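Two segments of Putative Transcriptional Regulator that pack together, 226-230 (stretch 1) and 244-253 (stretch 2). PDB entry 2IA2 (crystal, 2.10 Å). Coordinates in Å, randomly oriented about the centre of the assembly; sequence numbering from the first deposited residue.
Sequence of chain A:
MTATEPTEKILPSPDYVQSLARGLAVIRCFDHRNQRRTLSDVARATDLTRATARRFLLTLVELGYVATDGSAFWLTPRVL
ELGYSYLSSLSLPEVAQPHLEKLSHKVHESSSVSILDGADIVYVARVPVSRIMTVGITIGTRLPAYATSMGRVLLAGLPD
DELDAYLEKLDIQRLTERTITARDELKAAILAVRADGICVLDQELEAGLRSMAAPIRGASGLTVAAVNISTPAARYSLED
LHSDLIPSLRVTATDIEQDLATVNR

Stretch 1 226-230: AVNIS
Stretch 2 (244-253) DLIPSLRVTA

A helix lies across one face of a β-strand, and the contact is made by apolar side chains, with no hydrogen bond passing between the two stretches. Residues 226-230 form an extended strand, with phi between -120° and -131° and psi between 137° and 169°. Its side chains alternate: those of Val 227 and Ile 229 leave the backbone toward the helix, those of Ala 226, Asn 228 and Ser 230 away from it. The helix, 246-253, runs nearly antiparallel to the strand, at 154° between N-to-C directions, with the axes 8.8 Å apart at closest approach. The register sets the CA of Asn 228 7.0 Å from the CA of Leu 249, and the CA of Val 227 6.4 Å from the CA of Ala 253.

Asp 244, exposed, lies beyond reach of the strand. Leu 245 holds the N-cap position (phi/psi -127/-44), and its side chain, chi1 m and chi2 t, sets out toward the strand. Ile 229 (chi1 m, chi2 t) meets it with its CD1, 3.9 Å from Leu 245 CB and 3.5 Å from Leu 245 O. That carbonyl oxygen also accepts the first backbone bond of the helix, 3.0 Å from Leu 249 N.

From Ile 246 onward phi and psi stay near -60/-43. Ile 246 and Ser 248 point sideways and Pro 247 is out of reach; proline suits this first turn, where its lack of an amide hydrogen costs no helical bond.

Leu 249, one turn after Leu 245, is the centre of the contact and touches three successive strand residues. With chi1 t and chi2 p, it brings CD1 3.9 Å from Val 227 CG1 and 3.7 Å from Val 227 O, while its CB lies 3.8 Å from Ile 229 CD1. A long branched side chain suits this place because it can fill the space between the two β-branched strand residues.

Arg 250 points away and Val 251 is out of reach; both are exposed. Thr 252 (chi1 m) turns back toward the strand, its CG2 4.3 Å from Val 227 CG2, so its methyl group provides the contact. Ala 253 follows one turn after Leu 249, its N 3.0 Å from Leu 249 O. Though its CB points sideways, it lies 3.7 Å from CG1 of Val 227 (chi1 p); here a single methyl is enough to make the contact. Altogether 317 Å² is buried, most of it on Ile 229, Val 227 and Leu 249.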

# COMPACT_ATOMS: atom_id res chain seq x y z
N ALA A 226 14.50 0.38 -11.68
CA ALA A 226 15.17 1.54 -12.23
C ALA A 226 14.21 2.29 -13.16
O ALA A 226 13.35 1.68 -13.76
CB ALA A 226 16.37 1.11 -13.00
N VAL A 227 14.39 3.60 -13.31
CA VAL A 227 13.58 4.38 -14.25
C VAL A 227 14.57 4.99 -15.27
O VAL A 227 15.66 5.33 -14.89
CB VAL A 227 12.76 5.48 -13.48
CG1 VAL A 227 13.68 6.32 -12.53
CG2 VAL A 227 11.97 6.37 -14.45
N ASN A 228 14.19 5.10 -16.54
CA ASN A 228 15.06 5.69 -17.54
C ASN A 228 14.37 6.72 -18.40
O ASN A 228 13.15 6.90 -18.33
CB ASN A 228 15.77 4.59 -18.40
CG ASN A 228 15.01 4.19 -19.66
OD1 ASN A 228 13.88 4.62 -19.88
ND2 ASN A 228 15.64 3.36 -20.52
N ILE A 229 15.20 7.44 -19.16
CA ILE A 229 14.78 8.16 -20.36
C ILE A 229 15.65 7.55 -21.46
O ILE A 229 16.82 7.33 -21.25
CB ILE A 229 15.12 9.67 -20.27
CG1 ILE A 229 14.30 10.35 -19.16
CG2 ILE A 229 14.87 10.35 -21.63
CD1 ILE A 229 14.83 11.71 -18.74
N SER A 230 15.08 7.25 -22.62
CA SER A 230 15.87 6.72 -23.73
C SER A 230 15.69 7.65 -24.92
O SER A 230 14.58 8.13 -25.20
CB SER A 230 15.40 5.29 -24.08
OG SER A 230 16.34 4.63 -24.92
N ASP A 244 19.42 19.08 -19.30
CA ASP A 244 18.04 19.08 -19.74
C ASP A 244 17.14 17.89 -19.35
O ASP A 244 15.93 18.06 -19.39
CB ASP A 244 17.97 19.29 -21.26
CG ASP A 244 18.60 20.64 -21.70
OD1 ASP A 244 18.70 21.63 -20.87
OD2 ASP A 244 19.02 20.69 -22.87
N LEU A 245 17.70 16.71 -19.07
CA LEU A 245 16.93 15.47 -18.93
C LEU A 245 17.24 14.79 -17.61
O LEU A 245 16.33 14.28 -16.97
CB LEU A 245 17.22 14.45 -20.05
CG LEU A 245 16.99 14.92 -21.51
CD1 LEU A 245 17.29 13.79 -22.52
CD2 LEU A 245 15.62 15.43 -21.65
N ILE A 246 18.52 14.72 -17.24
CA ILE A 246 18.89 13.94 -16.07
C ILE A 246 18.30 14.58 -14.78
O ILE A 246 17.83 13.87 -13.94
CB ILE A 246 20.42 13.71 -15.98
CG1 ILE A 246 20.85 12.73 -17.07
CG2 ILE A 246 20.85 13.24 -14.51
CD1 ILE A 246 22.36 12.66 -17.31
N PRO A 247 18.28 15.94 -14.63
CA PRO A 247 17.63 16.54 -13.44
C PRO A 247 16.18 16.10 -13.23
O PRO A 247 15.79 15.80 -12.12
CB PRO A 247 17.68 18.06 -13.74
CG PRO A 247 18.95 18.19 -14.60
CD PRO A 247 18.87 16.99 -15.51
N SER A 248 15.41 16.06 -14.31
CA SER A 248 14.02 15.61 -14.22
C SER A 248 13.93 14.13 -13.91
O SER A 248 13.11 13.74 -13.12
CB SER A 248 13.29 15.92 -15.54
OG SER A 248 13.25 17.31 -15.71
N LEU A 249 14.78 13.33 -14.55
CA LEU A 249 14.85 11.89 -14.27
C LEU A 249 15.08 11.62 -12.75
O LEU A 249 14.41 10.78 -12.15
CB LEU A 249 15.94 11.25 -15.15
CG LEU A 249 16.20 9.76 -14.85
CD1 LEU A 249 14.98 8.94 -15.16
CD2 LEU A 249 17.37 9.25 -15.62
N ARG A 250 15.98 12.38 -12.12
CA ARG A 250 16.24 12.24 -10.68
C ARG A 250 15.02 12.52 -9.84
O ARG A 250 14.72 11.79 -8.86
CB ARG A 250 17.41 13.13 -10.23
CG ARG A 250 18.78 12.53 -10.50
CD ARG A 250 19.85 13.50 -9.93
NE ARG A 250 21.21 13.23 -10.42
CZ ARG A 250 22.04 12.35 -9.84
NH1 ARG A 250 21.64 11.64 -8.77
NH2 ARG A 250 23.25 12.16 -10.34
N VAL A 251 14.29 13.57 -10.21
CA VAL A 251 13.09 13.96 -9.47
C VAL A 251 11.99 12.91 -9.65
O VAL A 251 11.28 12.60 -8.71
CB VAL A 251 12.63 15.39 -9.84
CG1 VAL A 251 11.32 15.72 -9.16
CG2 VAL A 251 13.71 16.46 -9.37
N THR A 252 11.86 12.34 -10.84
CA THR A 252 10.86 11.32 -11.10
C THR A 252 11.16 10.09 -10.26
O THR A 252 10.27 9.55 -9.67
CB THR A 252 10.84 10.98 -12.62
OG1 THR A 252 10.41 12.14 -13.32
CG2 THR A 252 9.88 9.84 -12.94
N ALA A 253 12.42 9.66 -10.21
CA ALA A 253 12.81 8.52 -9.45
C ALA A 253 12.38 8.72 -7.99
O ALA A 253 11.78 7.85 -7.41
CB ALA A 253 14.33 8.33 -9.50